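Local structure of putative non-ribosomal peptide synthetase (Actinomadura parvosata subsp. kistnae, 6M7L) at residues A[280-288]-A[463-471]. The protein is part of a putative non-ribosomal peptide synthetase and has a condensation-type fold, probably inactive in peptide-bond formation and perhaps serving to recruit tailoring P450 enzymes. Residues are numbered along the deposited sequence; the frame is centred on the assembly and turned at random.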
loop_
_atom_site.group_PDB
_atom_site.type_symbol
_atom_site.label_atom_id
_atom_site.label_comp_id
_atom_site.label_asym_id
_atom_site.label_seq_id
_atom_site.Cartn_x
_atom_site.Cartn_y
_atom_site.Cartn_z
ATOM N N LEU A 280 -21.378 22.710 3.769
ATOM C CA LEU A 280 -20.489 23.697 3.166
ATOM C C LEU A 280 -21.246 24.606 2.206
ATOM O O LEU A 280 -20.984 25.813 2.143
ATOM C CB LEU A 280 -19.339 22.985 2.448
ATOM C CG LEU A 280 -18.159 23.816 1.939
ATOM C CD1 LEU A 280 -17.467 24.535 3.084
ATOM C CD2 LEU A 280 -17.179 22.924 1.196
ATOM N N ALA A 281 -22.200 24.044 1.459
ATOM C CA ALA A 281 -22.993 24.847 0.536
ATOM C C ALA A 281 -23.833 25.884 1.273
ATOM O O ALA A 281 -24.079 26.973 0.742
ATOM C CB ALA A 281 -23.886 23.940 -0.310
ATOM N N MET A 282 -24.284 25.565 2.487
ATOM C CA MET A 282 -25.005 26.550 3.284
ATOM C C MET A 282 -24.070 27.647 3.772
ATOM O O MET A 282 -24.409 28.834 3.709
ATOM C CB MET A 282 -25.692 25.870 4.470
ATOM C CG MET A 282 -26.665 24.775 4.075
ATOM S SD MET A 282 -27.470 23.982 5.481
ATOM C CE MET A 282 -28.536 25.299 6.052
ATOM N N LEU A 283 -22.886 27.266 4.256
ATOM C CA LEU A 283 -21.939 28.244 4.780
ATOM C C LEU A 283 -21.516 29.232 3.702
ATOM O O LEU A 283 -21.548 30.450 3.910
ATOM C CB LEU A 283 -20.721 27.529 5.363
ATOM C CG LEU A 283 -19.652 28.427 5.982
ATOM C CD1 LEU A 283 -20.189 29.123 7.221
ATOM C CD2 LEU A 283 -18.416 27.616 6.312
ATOM N N LEU A 284 -21.109 28.722 2.537
ATOM C CA LEU A 284 -20.709 29.607 1.449
ATOM C C LEU A 284 -21.875 30.451 0.959
ATOM O O LEU A 284 -21.682 31.606 0.562
ATOM C CB LEU A 284 -20.126 28.793 0.296
ATOM C CG LEU A 284 -18.864 27.991 0.610
ATOM C CD1 LEU A 284 -18.306 27.368 -0.660
ATOM C CD2 LEU A 284 -17.824 28.870 1.286
ATOM N N SER A 285 -23.088 29.896 0.979
ATOM C CA SER A 285 -24.257 30.651 0.541
ATOM C C SER A 285 -24.474 31.882 1.409
ATOM O O SER A 285 -24.773 32.967 0.897
ATOM C CB SER A 285 -25.497 29.758 0.567
ATOM O OG SER A 285 -26.641 30.452 0.102
ATOM N N ARG A 286 -24.324 31.735 2.725
ATOM C CA ARG A 286 -24.550 32.857 3.629
ATOM C C ARG A 286 -23.358 33.807 3.658
ATOM O O ARG A 286 -23.537 35.025 3.764
ATOM C CB ARG A 286 -24.862 32.337 5.032
ATOM C CG ARG A 286 -26.185 31.597 5.127
ATOM C CD ARG A 286 -27.337 32.567 5.315
ATOM N NE ARG A 286 -27.262 33.227 6.614
ATOM C CZ ARG A 286 -27.798 32.738 7.728
ATOM N NH1 ARG A 286 -27.679 33.401 8.871
ATOM N NH2 ARG A 286 -28.452 31.586 7.700
ATOM N N LEU A 287 -22.140 33.269 3.566
ATOM C CA LEU A 287 -20.953 34.117 3.554
ATOM C C LEU A 287 -20.933 35.016 2.324
ATOM O O LEU A 287 -20.669 36.219 2.423
ATOM C CB LEU A 287 -19.690 33.257 3.606
ATOM C CG LEU A 287 -19.367 32.578 4.936
ATOM C CD1 LEU A 287 -18.133 31.703 4.793
ATOM C CD2 LEU A 287 -19.171 33.618 6.027
ATOM N N ASP A 288 -21.213 34.448 1.156
ATOM C CA ASP A 288 -21.186 35.194 -0.094
ATOM C C ASP A 288 -22.555 35.723 -0.500
ATOM O O ASP A 288 -22.656 36.415 -1.518
ATOM C CB ASP A 288 -20.614 34.315 -1.212
ATOM C CG ASP A 288 -19.292 33.674 -0.829
ATOM O OD1 ASP A 288 -18.552 34.271 -0.017
ATOM O OD2 ASP A 288 -18.993 32.573 -1.339
ATOM N N VAL A 463 -33.462 22.747 9.907
ATOM C CA VAL A 463 -33.135 24.168 9.897
ATOM C C VAL A 463 -33.081 24.669 8.462
ATOM O O VAL A 463 -32.465 24.048 7.587
ATOM C CB VAL A 463 -31.815 24.420 10.644
ATOM C CG1 VAL A 463 -30.656 23.677 9.987
ATOM C CG2 VAL A 463 -31.519 25.907 10.717
ATOM N N ARG A 464 -33.753 25.786 8.207
ATOM C CA ARG A 464 -33.730 26.373 6.880
ATOM C C ARG A 464 -32.383 27.045 6.622
ATOM O O ARG A 464 -31.578 27.266 7.532
ATOM C CB ARG A 464 -34.867 27.383 6.716
ATOM C CG ARG A 464 -36.260 26.776 6.622
ATOM C CD ARG A 464 -37.208 27.731 5.908
ATOM N NE ARG A 464 -38.603 27.299 5.962
ATOM C CZ ARG A 464 -39.536 27.876 6.713
ATOM N NH1 ARG A 464 -39.228 28.916 7.476
ATOM N NH2 ARG A 464 -40.780 27.415 6.699
ATOM N N LEU A 465 -32.141 27.368 5.349
ATOM C CA LEU A 465 -30.906 28.053 4.979
ATOM C C LEU A 465 -30.810 29.426 5.629
ATOM O O LEU A 465 -29.712 29.871 5.982
ATOM C CB LEU A 465 -30.815 28.176 3.457
ATOM C CG LEU A 465 -29.692 29.036 2.871
ATOM C CD1 LEU A 465 -28.327 28.482 3.248
ATOM C CD2 LEU A 465 -29.834 29.150 1.360
ATOM N N SER A 466 -31.946 30.103 5.811
ATOM C CA SER A 466 -31.935 31.463 6.342
ATOM C C SER A 466 -31.693 31.489 7.847
ATOM O O SER A 466 -30.966 32.355 8.343
ATOM C CB SER A 466 -33.253 32.162 6.014
ATOM O OG SER A 466 -34.335 31.539 6.683
ATOM N N GLN A 467 -32.294 30.557 8.586
ATOM C CA GLN A 467 -32.227 30.549 10.041
ATOM C C GLN A 467 -31.002 29.813 10.577
ATOM O O GLN A 467 -31.020 29.350 11.723
ATOM C CB GLN A 467 -33.505 29.938 10.622
ATOM C CG GLN A 467 -33.836 28.557 10.080
ATOM C CD GLN A 467 -35.056 27.946 10.745
ATOM O OE1 GLN A 467 -35.217 26.725 10.768
ATOM N NE2 GLN A 467 -35.922 28.793 11.288
ATOM N N VAL A 468 -29.946 29.706 9.787
ATOM C CA VAL A 468 -28.735 29.009 10.202
ATOM C C VAL A 468 -27.758 30.018 10.792
ATOM O O VAL A 468 -27.741 31.195 10.415
ATOM C CB VAL A 468 -28.135 28.222 9.016
ATOM C CG1 VAL A 468 -26.722 28.686 8.689
ATOM C CG2 VAL A 468 -28.176 26.733 9.310
ATOM N N ASP A 469 -26.945 29.558 11.743
ATOM C CA ASP A 469 -26.100 30.440 12.549
ATOM C C ASP A 469 -24.749 30.616 11.861
ATOM O O ASP A 469 -23.862 29.767 11.980
ATOM C CB ASP A 469 -25.940 29.870 13.955
ATOM C CG ASP A 469 -25.481 30.905 14.961
ATOM O OD1 ASP A 469 -24.713 31.816 14.585
ATOM O OD2 ASP A 469 -25.890 30.806 16.138
ATOM N N VAL A 470 -24.591 31.727 11.144
ATOM C CA VAL A 470 -23.309 32.103 10.548
ATOM C C VAL A 470 -23.067 33.588 10.798
ATOM O O VAL A 470 -23.562 34.431 10.035
ATOM C CB VAL A 470 -23.264 31.790 9.042
ATOM C CG1 VAL A 470 -21.939 32.251 8.446
ATOM C CG2 VAL A 470 -23.461 30.305 8.789
ATOM N N PRO A 471 -22.333 33.960 11.856
ATOM C CA PRO A 471 -22.002 35.368 12.105
ATOM C C PRO A 471 -20.905 35.881 11.175
ATOM O O PRO A 471 -21.206 36.632 10.247
ATOM C CB PRO A 471 -21.521 35.368 13.562
ATOM C CG PRO A 471 -21.976 34.057 14.134
ATOM C CD PRO A 471 -21.951 33.102 12.988
#
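Bends at chi2 (-84°) and chi3 (-67°) curl the side chain of Arg-286 off helix 272-288 and bring its guanidinium group to the backbone carbonyls of the loop that follows helix 440-459. Arg-286 NH2 donates to Leu-465 O at 2.7 Å; this acceptor lies close to the guanidinium plane and offers a lone pair in its own carbonyl plane. Val-468 O sits at another edge and takes two weak, bent bonds, from Arg-286 NH1 at 2.7 Å and NH2 at 2.8 Å. Ser-466 O lies over one face of the group without being hydrogen-bonded to it. One turn back along the helix, Met-282 runs past Leu-465 in the opposite direction, and its bend at chi3 (70°) sets CE 3.6 Å from Val-468 CG2. Leu-465 CD2 comes to 3.7 Å from Ser-285 OG, a hydroxyl hydrogen-bonded to Arg-290 O. Val-470 crosses Leu-283 at about a right angle, CG1 3.8 Å from Leu-283 CD1, and CG1 also touches Leu-287 CD2. Leu-283 and Val-468 both also touch Leu-453 of helix 440-459, which places the loop beside the helix it follows and against helix 272-288. A methionine in place of Arg-286 lacks these N-H donors and would probably leave the loop's carbonyls without their mates and the loop less firmly pinned. The chemistry is that of a guanidinium group hydrogen-bonded to main-chain oxygens, flanked by apolar packing, that ties the loop to helix 272-288 of this condensation-type fold.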